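Local coordinates for protein N-ACETYLMURAMOYL-L-ALANINE AMIDASE CwlV (Paenibacillus polymyxa, PDB 1JWQ) that probably cleaves, through its zinc-dependent catalytic domain, the amide bond between N-acetylmuramic acid and L-alanine in bacterial peptidoglycan, at residues A[24-27]-A[28-32]; A[82-86]-A[87-91]; A[125-129]-A[130-134]; A[164-167]-A[168-172]. All coordinates share one frame; numbering follows the deposited sequence.

Interaction 1: residues A[24-27]-A[28-32]; sequences NYEK and TFNLA. With ZN (zinc ion), chain B.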
loop_
_atom_site.group_PDB
_atom_site.type_symbol
_atom_site.label_atom_id
_atom_site.label_comp_id
_atom_site.label_asym_id
_atom_site.label_seq_id
_atom_site.Cartn_x
_atom_site.Cartn_y
_atom_site.Cartn_z
ATOM N N ASN A 24 13.793 1.756 -12.484
ATOM C CA ASN A 24 12.529 1.989 -11.788
ATOM C C ASN A 24 12.722 2.392 -10.331
ATOM O O ASN A 24 13.624 1.899 -9.653
ATOM C CB ASN A 24 11.657 0.733 -11.833
ATOM C CG ASN A 24 11.352 0.278 -13.242
ATOM O OD1 ASN A 24 11.680 -0.844 -13.626
ATOM N ND2 ASN A 24 10.717 1.144 -14.020
ATOM N N TYR A 25 11.856 3.282 -9.857
ATOM C CA TYR A 25 11.886 3.761 -8.475
ATOM C C TYR A 25 10.629 3.291 -7.762
ATOM O O TYR A 25 9.552 3.277 -8.348
ATOM C CB TYR A 25 11.908 5.291 -8.433
ATOM C CG TYR A 25 13.225 5.926 -8.802
ATOM C CD1 TYR A 25 13.270 7.228 -9.304
ATOM C CD2 TYR A 25 14.431 5.246 -8.619
ATOM C CE1 TYR A 25 14.480 7.838 -9.613
ATOM C CE2 TYR A 25 15.649 5.848 -8.925
ATOM C CZ TYR A 25 15.665 7.143 -9.420
ATOM O OH TYR A 25 16.865 7.745 -9.722
ATOM N N GLU A 26 10.766 2.922 -6.495
ATOM C CA GLU A 26 9.617 2.472 -5.720
ATOM C C GLU A 26 8.534 3.553 -5.639
ATOM O O GLU A 26 7.343 3.250 -5.709
ATOM C CB GLU A 26 10.057 2.094 -4.303
ATOM C CG GLU A 26 8.906 1.711 -3.385
ATOM C CD GLU A 26 9.315 1.654 -1.931
ATOM O OE1 GLU A 26 8.416 1.551 -1.066
ATOM O OE2 GLU A 26 10.536 1.710 -1.651
ATOM N N LYS A 27 8.945 4.810 -5.484
ATOM C CA LYS A 27 7.984 5.907 -5.378
ATOM C C LYS A 27 7.026 5.942 -6.559
ATOM O O LYS A 27 5.849 6.285 -6.411
ATOM C CB LYS A 27 8.704 7.260 -5.263
ATOM C CG LYS A 27 9.510 7.667 -6.490
ATOM C CD LYS A 27 9.968 9.122 -6.387
ATOM C CE LYS A 27 10.685 9.578 -7.657
ATOM N NZ LYS A 27 10.997 11.047 -7.633
ATOM N N THR A 28 7.541 5.588 -7.730
ATOM C CA THR A 28 6.760 5.571 -8.962
ATOM C C THR A 28 5.693 4.486 -8.871
ATOM O O THR A 28 4.529 4.712 -9.206
ATOM C CB THR A 28 7.675 5.282 -10.168
ATOM O OG1 THR A 28 8.788 6.184 -10.139
ATOM C CG2 THR A 28 6.917 5.464 -11.473
ATOM N N PHE A 29 6.104 3.304 -8.427
ATOM C CA PHE A 29 5.184 2.187 -8.264
ATOM C C PHE A 29 4.109 2.523 -7.231
ATOM O O PHE A 29 2.923 2.308 -7.467
ATOM C CB PHE A 29 5.943 0.939 -7.808
ATOM C CG PHE A 29 5.048 -0.212 -7.425
ATOM C CD1 PHE A 29 4.434 -0.989 -8.398
ATOM C CD2 PHE A 29 4.804 -0.501 -6.084
ATOM C CE1 PHE A 29 3.588 -2.040 -8.048
ATOM C CE2 PHE A 29 3.962 -1.549 -5.722
ATOM C CZ PHE A 29 3.351 -2.321 -6.709
ATOM N N ASN A 30 4.529 3.050 -6.084
ATOM C CA ASN A 30 3.593 3.381 -5.019
ATOM C C ASN A 30 2.505 4.346 -5.461
ATOM O O ASN A 30 1.332 4.158 -5.143
ATOM C CB ASN A 30 4.336 3.964 -3.811
ATOM C CG ASN A 30 5.306 2.968 -3.187
ATOM O OD1 ASN A 30 5.184 1.759 -3.389
ATOM N ND2 ASN A 30 6.265 3.474 -2.414
ATOM N N LEU A 31 2.893 5.383 -6.194
ATOM C CA LEU A 31 1.927 6.367 -6.664
ATOM C C LEU A 31 0.961 5.752 -7.674
ATOM O O LEU A 31 -0.248 5.930 -7.569
ATOM C CB LEU A 31 2.654 7.553 -7.296
ATOM C CG LEU A 31 1.746 8.651 -7.857
ATOM C CD1 LEU A 31 0.883 9.230 -6.742
ATOM C CD2 LEU A 31 2.609 9.737 -8.477
ATOM N N ALA A 32 1.498 5.030 -8.653
ATOM C CA ALA A 32 0.666 4.394 -9.669
ATOM C C ALA A 32 -0.381 3.496 -9.013
ATOM O O ALA A 32 -1.541 3.462 -9.432
ATOM C CB ALA A 32 1.541 3.575 -10.632
HETATM ZN ZN ZN B . 8.926 1.869 0.882
HETATM O O HOH W 1 10.457 4.981 -11.707
HETATM O O HOH W 2 9.450 -0.063 1.168
HETATM O O HOH W 3 9.671 2.014 3.005
#
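The carboxylate of Glu26 and the side-chain amide of Asn30, one helical turn apart, stand with their planes at 90°. The Asn30 amide meets the carboxylate edge-on, its ND2 donating to Glu26 OE1 over 3.2 Å, with the acceptor almost exactly in the amide plane and the bond nearly straight (178°). On the carboxylate the same bond arrives from above the plane. OE1 also binds the zinc ion at 2.0 Å and accepts from Ala81 N, while OE2 stays 3.0 Å from the metal and takes a hydrogen bond from the backbone N of Ala17, so the glutamate coordinates through one oxygen. The CG of Glu26 lies anti to its backbone N (chi1 176°) and the chain runs extended, which carries the carboxylate beyond the helix start to the metal. His10, His80 and two waters complete the zinc site.

At the start of helix 26-42, the N-cap residue Tyr25 offers its carbonyl O to weak bonds from Thr28 N and Phe29 N, and Asn30 N binds Glu26 O at 2.8 Å. A water bridges Tyr25 N and Thr28 OG1, 2.6 Å from the hydroxyl. Lys27 NZ forms a salt bridge with Asp56.

Asn30 ND2 also donates to Gly9 O, next to the ligand His10; this amide is therefore a second-shell group that probably helps steady the orientation of the zinc-bound carboxylate.

Interaction 2: residues A[82-86]-A[87-91]; sequences NSSGS and SASNG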
loop_
_atom_site.group_PDB
_atom_site.type_symbol
_atom_site.label_atom_id
_atom_site.label_comp_id
_atom_site.label_asym_id
_atom_site.label_seq_id
_atom_site.Cartn_x
_atom_site.Cartn_y
_atom_site.Cartn_z
ATOM N N ASN A 82 9.152 -3.611 -1.850
ATOM C CA ASN A 82 10.270 -4.057 -1.026
ATOM C C ASN A 82 11.626 -4.142 -1.728
ATOM O O ASN A 82 11.726 -4.033 -2.950
ATOM C CB ASN A 82 9.910 -5.429 -0.445
ATOM C CG ASN A 82 10.286 -5.573 1.014
ATOM O OD1 ASN A 82 9.696 -6.381 1.733
ATOM N ND2 ASN A 82 11.271 -4.806 1.459
ATOM N N SER A 83 12.670 -4.342 -0.933
ATOM C CA SER A 83 14.019 -4.471 -1.459
ATOM C C SER A 83 14.840 -5.294 -0.485
ATOM O O SER A 83 14.673 -5.183 0.732
ATOM C CB SER A 83 14.667 -3.102 -1.648
ATOM O OG SER A 83 15.873 -3.225 -2.380
ATOM N N SER A 84 15.724 -6.123 -1.031
ATOM C CA SER A 84 16.577 -6.987 -0.229
ATOM C C SER A 84 18.001 -6.990 -0.770
ATOM O O SER A 84 18.219 -6.717 -1.946
ATOM C CB SER A 84 16.031 -8.414 -0.252
ATOM O OG SER A 84 16.962 -9.332 0.304
ATOM N N GLY A 85 18.958 -7.305 0.096
ATOM C CA GLY A 85 20.349 -7.365 -0.318
ATOM C C GLY A 85 20.572 -8.511 -1.289
ATOM O O GLY A 85 21.577 -8.546 -2.000
ATOM N N SER A 86 19.641 -9.460 -1.311
ATOM C CA SER A 86 19.722 -10.600 -2.223
ATOM C C SER A 86 18.652 -10.466 -3.300
ATOM O O SER A 86 17.484 -10.215 -2.992
ATOM C CB SER A 86 19.507 -11.914 -1.471
ATOM O OG SER A 86 19.376 -12.990 -2.387
ATOM N N SER A 87 19.042 -10.647 -4.560
ATOM C CA SER A 87 18.093 -10.531 -5.666
ATOM C C SER A 87 17.119 -11.705 -5.691
ATOM O O SER A 87 16.160 -11.711 -6.464
ATOM C CB SER A 87 18.830 -10.456 -7.008
ATOM O OG SER A 87 19.264 -11.740 -7.426
ATOM N N ALA A 88 17.369 -12.697 -4.845
ATOM C CA ALA A 88 16.517 -13.874 -4.774
ATOM C C ALA A 88 15.236 -13.619 -3.981
ATOM O O ALA A 88 14.205 -14.246 -4.233
ATOM C CB ALA A 88 17.288 -15.036 -4.147
ATOM N N SER A 89 15.304 -12.705 -3.017
ATOM C CA SER A 89 14.144 -12.398 -2.182
ATOM C C SER A 89 12.934 -12.019 -3.023
ATOM O O SER A 89 13.056 -11.293 -4.009
ATOM C CB SER A 89 14.490 -11.275 -1.204
ATOM O OG SER A 89 15.597 -11.650 -0.399
ATOM N N ASN A 90 11.764 -12.510 -2.626
ATOM C CA ASN A 90 10.547 -12.243 -3.377
ATOM C C ASN A 90 9.295 -12.514 -2.558
ATOM O O ASN A 90 9.311 -13.290 -1.598
ATOM C CB ASN A 90 10.498 -13.135 -4.616
ATOM C CG ASN A 90 10.451 -14.614 -4.258
ATOM O OD1 ASN A 90 11.463 -15.209 -3.883
ATOM N ND2 ASN A 90 9.268 -15.204 -4.348
ATOM N N GLY A 91 8.202 -11.877 -2.947
ATOM C CA GLY A 91 6.963 -12.107 -2.239
ATOM C C GLY A 91 6.233 -10.868 -1.777
ATOM O O GLY A 91 6.763 -9.759 -1.787
HETATM O O HOH W 4 15.229 -9.481 -4.056
#
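Three hydroxyls do most of the work in this loop, and the pair that spans it is Ser84 and Ser89, whose OG atoms lie 2.8 Å apart in a hydrogen bond that either could donate. Their CB atoms also press together at 3.4 Å, tighter than normal van der Waals contact. Ser84 OG, swung opposite its own backbone N (chi1 169°), additionally accepts from Ser86 N at 3.1 Å in a nearly straight bond. Replacing Ser84 with alanine would probably leave Ser89 OG and Ser86 N without this shared partner and free the two limbs of the loop to shift against each other.

Among bonds between side chain and backbone, Ser86 OG takes the N-H of Ala88 at 3.2 Å. Between backbone atoms, Ser89 N makes a weak hydrogen bond to Ser86 O over 3.3 Å. A water backs it up, donating both to Ser86 O and to Ser89 O.

Outside the loop, Tyr145 of strand 138-145 touches both Ser84 and Ser89, and Asn148 ND2 holds Ser87 O. The result is a surface connection between strands 75-82 and 92-96, made of an ST turn at Ser84 followed directly by a type I beta turn from Ser86 to Ser89.

Interaction 3: residues A[125-129]-A[130-134]; sequences YGNFH and VIRET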
loop_
_atom_site.group_PDB
_atom_site.type_symbol
_atom_site.label_atom_id
_atom_site.label_comp_id
_atom_site.label_asym_id
_atom_site.label_seq_id
_atom_site.Cartn_x
_atom_site.Cartn_y
_atom_site.Cartn_z
ATOM N N TYR A 125 4.371 -8.212 11.839
ATOM C CA TYR A 125 4.429 -7.024 12.664
ATOM C C TYR A 125 5.534 -6.161 12.080
ATOM O O TYR A 125 6.592 -6.665 11.702
ATOM C CB TYR A 125 4.767 -7.371 14.119
ATOM C CG TYR A 125 5.127 -6.157 14.948
ATOM C CD1 TYR A 125 6.454 -5.744 15.084
ATOM C CD2 TYR A 125 4.140 -5.401 15.567
ATOM C CE1 TYR A 125 6.784 -4.607 15.820
ATOM C CE2 TYR A 125 4.456 -4.262 16.304
ATOM C CZ TYR A 125 5.779 -3.872 16.427
ATOM O OH TYR A 125 6.089 -2.751 17.154
ATOM N N GLY A 126 5.275 -4.865 11.986
ATOM C CA GLY A 126 6.267 -3.950 11.462
ATOM C C GLY A 126 6.193 -2.642 12.222
ATOM O O GLY A 126 5.136 -2.008 12.271
ATOM N N ASN A 127 7.299 -2.241 12.836
ATOM C CA ASN A 127 7.321 -0.994 13.580
ATOM C C ASN A 127 7.600 0.168 12.639
ATOM O O ASN A 127 8.685 0.744 12.645
ATOM C CB ASN A 127 8.372 -1.040 14.690
ATOM C CG ASN A 127 8.360 0.212 15.544
ATOM O OD1 ASN A 127 7.298 0.768 15.830
ATOM N ND2 ASN A 127 9.536 0.656 15.966
ATOM N N PHE A 128 6.600 0.506 11.832
ATOM C CA PHE A 128 6.715 1.589 10.863
ATOM C C PHE A 128 5.868 2.770 11.316
ATOM O O PHE A 128 4.700 2.612 11.668
ATOM C CB PHE A 128 6.258 1.095 9.489
ATOM C CG PHE A 128 6.971 -0.151 9.026
ATOM C CD1 PHE A 128 6.267 -1.185 8.419
ATOM C CD2 PHE A 128 8.344 -0.295 9.212
ATOM C CE1 PHE A 128 6.913 -2.346 8.005
ATOM C CE2 PHE A 128 9.002 -1.456 8.800
ATOM C CZ PHE A 128 8.285 -2.482 8.197
ATOM N N HIS A 129 6.469 3.953 11.290
ATOM C CA HIS A 129 5.819 5.182 11.725
ATOM C C HIS A 129 4.364 5.351 11.291
ATOM O O HIS A 129 3.484 5.543 12.124
ATOM C CB HIS A 129 6.634 6.390 11.245
ATOM C CG HIS A 129 6.163 7.701 11.798
ATOM N ND1 HIS A 129 6.958 8.498 12.591
ATOM C CD2 HIS A 129 4.983 8.353 11.671
ATOM C CE1 HIS A 129 6.288 9.586 12.931
ATOM N NE2 HIS A 129 5.089 9.523 12.385
ATOM N N VAL A 130 4.106 5.280 9.990
ATOM C CA VAL A 130 2.745 5.489 9.507
ATOM C C VAL A 130 1.679 4.529 10.032
ATOM O O VAL A 130 0.507 4.899 10.094
ATOM C CB VAL A 130 2.697 5.524 7.957
ATOM C CG1 VAL A 130 3.614 6.634 7.445
ATOM C CG2 VAL A 130 3.106 4.186 7.381
ATOM N N ILE A 131 2.057 3.311 10.416
ATOM C CA ILE A 131 1.057 2.384 10.942
ATOM C C ILE A 131 1.100 2.320 12.473
ATOM O O ILE A 131 0.219 1.746 13.114
ATOM C CB ILE A 131 1.204 0.955 10.323
ATOM C CG1 ILE A 131 2.629 0.413 10.499
ATOM C CG2 ILE A 131 0.867 1.012 8.831
ATOM C CD1 ILE A 131 2.790 -1.040 10.021
ATOM N N ARG A 132 2.123 2.945 13.051
ATOM C CA ARG A 132 2.290 2.984 14.500
ATOM C C ARG A 132 1.620 4.207 15.118
ATOM O O ARG A 132 0.913 4.098 16.119
ATOM C CB ARG A 132 3.773 3.029 14.863
ATOM C CG ARG A 132 4.022 3.248 16.350
ATOM C CD ARG A 132 5.505 3.387 16.654
ATOM N NE ARG A 132 6.074 4.604 16.082
ATOM C CZ ARG A 132 7.079 4.625 15.211
ATOM N NH1 ARG A 132 7.632 3.491 14.804
ATOM N NH2 ARG A 132 7.535 5.781 14.750
ATOM N N GLU A 133 1.864 5.368 14.516
ATOM C CA GLU A 133 1.335 6.633 15.016
ATOM C C GLU A 133 -0.115 6.909 14.647
ATOM O O GLU A 133 -0.741 7.804 15.214
ATOM C CB GLU A 133 2.235 7.781 14.555
ATOM C CG GLU A 133 3.672 7.632 15.046
ATOM C CD GLU A 133 3.769 7.562 16.564
ATOM O OE1 GLU A 133 4.616 6.800 17.081
ATOM O OE2 GLU A 133 3.004 8.275 17.243
ATOM N N THR A 134 -0.646 6.145 13.699
ATOM C CA THR A 134 -2.040 6.299 13.304
ATOM C C THR A 134 -2.886 5.685 14.414
ATOM O O THR A 134 -2.406 4.826 15.158
ATOM C CB THR A 134 -2.325 5.579 11.977
ATOM O OG1 THR A 134 -1.445 4.456 11.846
ATOM C CG2 THR A 134 -2.124 6.532 10.801
#
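Asn127 and Arg132 meet because both side chains start out opposite their backbone N atoms (chi1 -176° and 173°), and the arginine then bends at chi3 (67°), folding its guanidinium back over the start of the helix. Its NH1 donates to Asn127 OD1 at 2.9 Å; the oxygen lies in the guanidinium plane, yet the donor stands well above the amide's carbonyl plane. NE, at another edge of the same flat group, makes a salt bridge with Glu133 OE1 at 2.8 Å, using the oxygen's anti lone pair. One guanidinium face rests on His129 CA. A methionine in place of Arg132 would probably leave Glu133 without its charge partner and Asn127 OD1 without this donor.

The setting is the N-terminus of the short helix 129-132, with Phe128 at the N-cap and Asn127 at the centre of an inverse gamma turn before it. Phe128 O accepts from Ile131 N at 3.0 Å and, weakly, from Arg132 N. His129 O takes two N-H groups, a straight one from Glu133 N at 2.9 Å and a more bent one from Arg132 N.

Glu133 CG sits over a face of the His129 imidazole, 3.7 Å from the ring centroid, as a CH-pi contact. On the inner side, Ile131 lies alongside Phe128, its CG1 3.8 Å from Phe128 CB. Both touch Leu140 of strand 138-145, and the Phe128 ring packs edge-to-face with Tyr95. Thr134 OG1 turns back to donate to Val130 O at 2.7 Å, while Val130 reaches Phe76 and Ser78 of strand 75-82.

Interaction 4: residues A[164-167]-A[168-172]; sequences VAQG and IADGI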
loop_
_atom_site.group_PDB
_atom_site.type_symbol
_atom_site.label_atom_id
_atom_site.label_comp_id
_atom_site.label_asym_id
_atom_site.label_seq_id
_atom_site.Cartn_x
_atom_site.Cartn_y
_atom_site.Cartn_z
ATOM N N VAL A 164 -3.877 -6.058 -8.758
ATOM C CA VAL A 164 -3.516 -5.843 -7.364
ATOM C C VAL A 164 -4.284 -4.668 -6.775
ATOM O O VAL A 164 -4.714 -4.720 -5.625
ATOM C CB VAL A 164 -1.999 -5.602 -7.229
ATOM C CG1 VAL A 164 -1.644 -5.239 -5.793
ATOM C CG2 VAL A 164 -1.247 -6.862 -7.648
ATOM N N ALA A 165 -4.461 -3.616 -7.569
ATOM C CA ALA A 165 -5.197 -2.444 -7.114
ATOM C C ALA A 165 -6.619 -2.859 -6.761
ATOM O O ALA A 165 -7.202 -2.366 -5.795
ATOM C CB ALA A 165 -5.215 -1.368 -8.201
ATOM N N GLN A 166 -7.184 -3.766 -7.552
ATOM C CA GLN A 166 -8.539 -4.224 -7.279
ATOM C C GLN A 166 -8.547 -5.036 -5.994
ATOM O O GLN A 166 -9.487 -4.954 -5.206
ATOM C CB GLN A 166 -9.072 -5.084 -8.427
ATOM C CG GLN A 166 -10.509 -5.547 -8.210
ATOM C CD GLN A 166 -11.499 -4.392 -8.173
ATOM O OE1 GLN A 166 -11.632 -3.641 -9.143
ATOM N NE2 GLN A 166 -12.199 -4.245 -7.055
ATOM N N GLY A 167 -7.494 -5.822 -5.789
ATOM C CA GLY A 167 -7.399 -6.629 -4.587
ATOM C C GLY A 167 -7.319 -5.744 -3.355
ATOM O O GLY A 167 -7.969 -6.008 -2.343
ATOM N N ILE A 168 -6.517 -4.690 -3.439
ATOM C CA ILE A 168 -6.369 -3.758 -2.327
ATOM C C ILE A 168 -7.705 -3.062 -2.075
ATOM O O ILE A 168 -8.131 -2.895 -0.927
ATOM C CB ILE A 168 -5.263 -2.719 -2.634
ATOM C CG1 ILE A 168 -3.912 -3.437 -2.720
ATOM C CG2 ILE A 168 -5.231 -1.642 -1.565
ATOM C CD1 ILE A 168 -2.739 -2.530 -3.096
ATOM N N ALA A 169 -8.374 -2.673 -3.155
ATOM C CA ALA A 169 -9.670 -2.019 -3.040
ATOM C C ALA A 169 -10.657 -2.955 -2.345
ATOM O O ALA A 169 -11.406 -2.530 -1.473
ATOM C CB ALA A 169 -10.188 -1.628 -4.431
ATOM N N ASP A 170 -10.654 -4.229 -2.729
ATOM C CA ASP A 170 -11.558 -5.201 -2.118
ATOM C C ASP A 170 -11.277 -5.330 -0.619
ATOM O O ASP A 170 -12.200 -5.396 0.189
ATOM C CB ASP A 170 -11.415 -6.569 -2.790
ATOM C CG ASP A 170 -12.014 -6.603 -4.185
ATOM O OD1 ASP A 170 -11.790 -7.601 -4.902
ATOM O OD2 ASP A 170 -12.710 -5.640 -4.564
ATOM N N GLY A 171 -10.000 -5.363 -0.254
ATOM C CA GLY A 171 -9.646 -5.469 1.151
ATOM C C GLY A 171 -10.284 -4.350 1.958
ATOM O O GLY A 171 -10.802 -4.570 3.052
ATOM N N ILE A 172 -10.256 -3.142 1.407
ATOM C CA ILE A 172 -10.830 -1.977 2.073
ATOM C C ILE A 172 -12.351 -2.039 2.078
ATOM O O ILE A 172 -12.994 -1.813 3.105
ATOM C CB ILE A 172 -10.382 -0.680 1.370
ATOM C CG1 ILE A 172 -8.877 -0.489 1.577
ATOM C CG2 ILE A 172 -11.174 0.510 1.903
ATOM C CD1 ILE A 172 -8.243 0.516 0.631
#
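Val164 and Ile168 form the apolar contact of this helical turn: Val164 CG1 meets Ile168 CD1 at 4.0 Å, the two side chains crossing at a slant. They belong to helix 158-176, one of the helices that pack on the mixed sheet of this open alpha-beta-alpha domain. Ile168 CG1 stands opposite its own carbonyl carbon (chi1 -66°), which brings it back over Val164 O, 3.3 Å away.

Away from the apolar row, Gln166 and Asp170 are joined through their side chains. The bend at chi2 (64°) curls the Gln166 amide toward the carboxylate, and NE2 donates to Asp170 OD2 at 2.9 Å from above the carboxylate plane.

The backbone beneath is a regular alpha-helical ladder. Ile168 N donates to Val164 O at 2.8 Å, close to the line of the carbonyl bond, and Ala169 N follows with Ala165 O at 2.9 Å. Asp170 N gives its pair a second link, to Gln166 O at 2.8 Å, and Gly171 N does the same with Gly167 O at 3.0 Å. Each carbonyl from Val164 to Gly167 thus receives the N-H four residues on, fixing the spacing at which the side chains meet.

Further out, the helix is held on several sides. Val164 and Ile168 both touch Phe112 of helix 102-116, and Ile168 also reaches Ile79 in strand 75-82. Ala169 instead lies against Ile40 and Leu41 of helix 26-42, and its carbonyl O takes a hydrogen bond from Thr173 OG1, one turn further along.

How the interactions relate
All four contacts are local, but they sit at different depths in the same alpha-beta-alpha domain. Interaction 4 is the buried one, with a mainly apolar inward side and a polar pair at its margin. Interactions 1 and 3 are partly buried, and each builds the start of a helix; the first residue of the helix in interaction 1 binds the zinc, whereas interaction 3 relies on a salt bridge, an arginine-asparagine hydrogen bond and a CH-pi contact. Interaction 2 lies at the surface, held by hydroxyls and a water, without a helix. Interactions 1 and 4 do not touch, but their helices do: Phe29 packs on Gln161 of helix 158-176. Interactions 2 and 3 both touch strand 138-145.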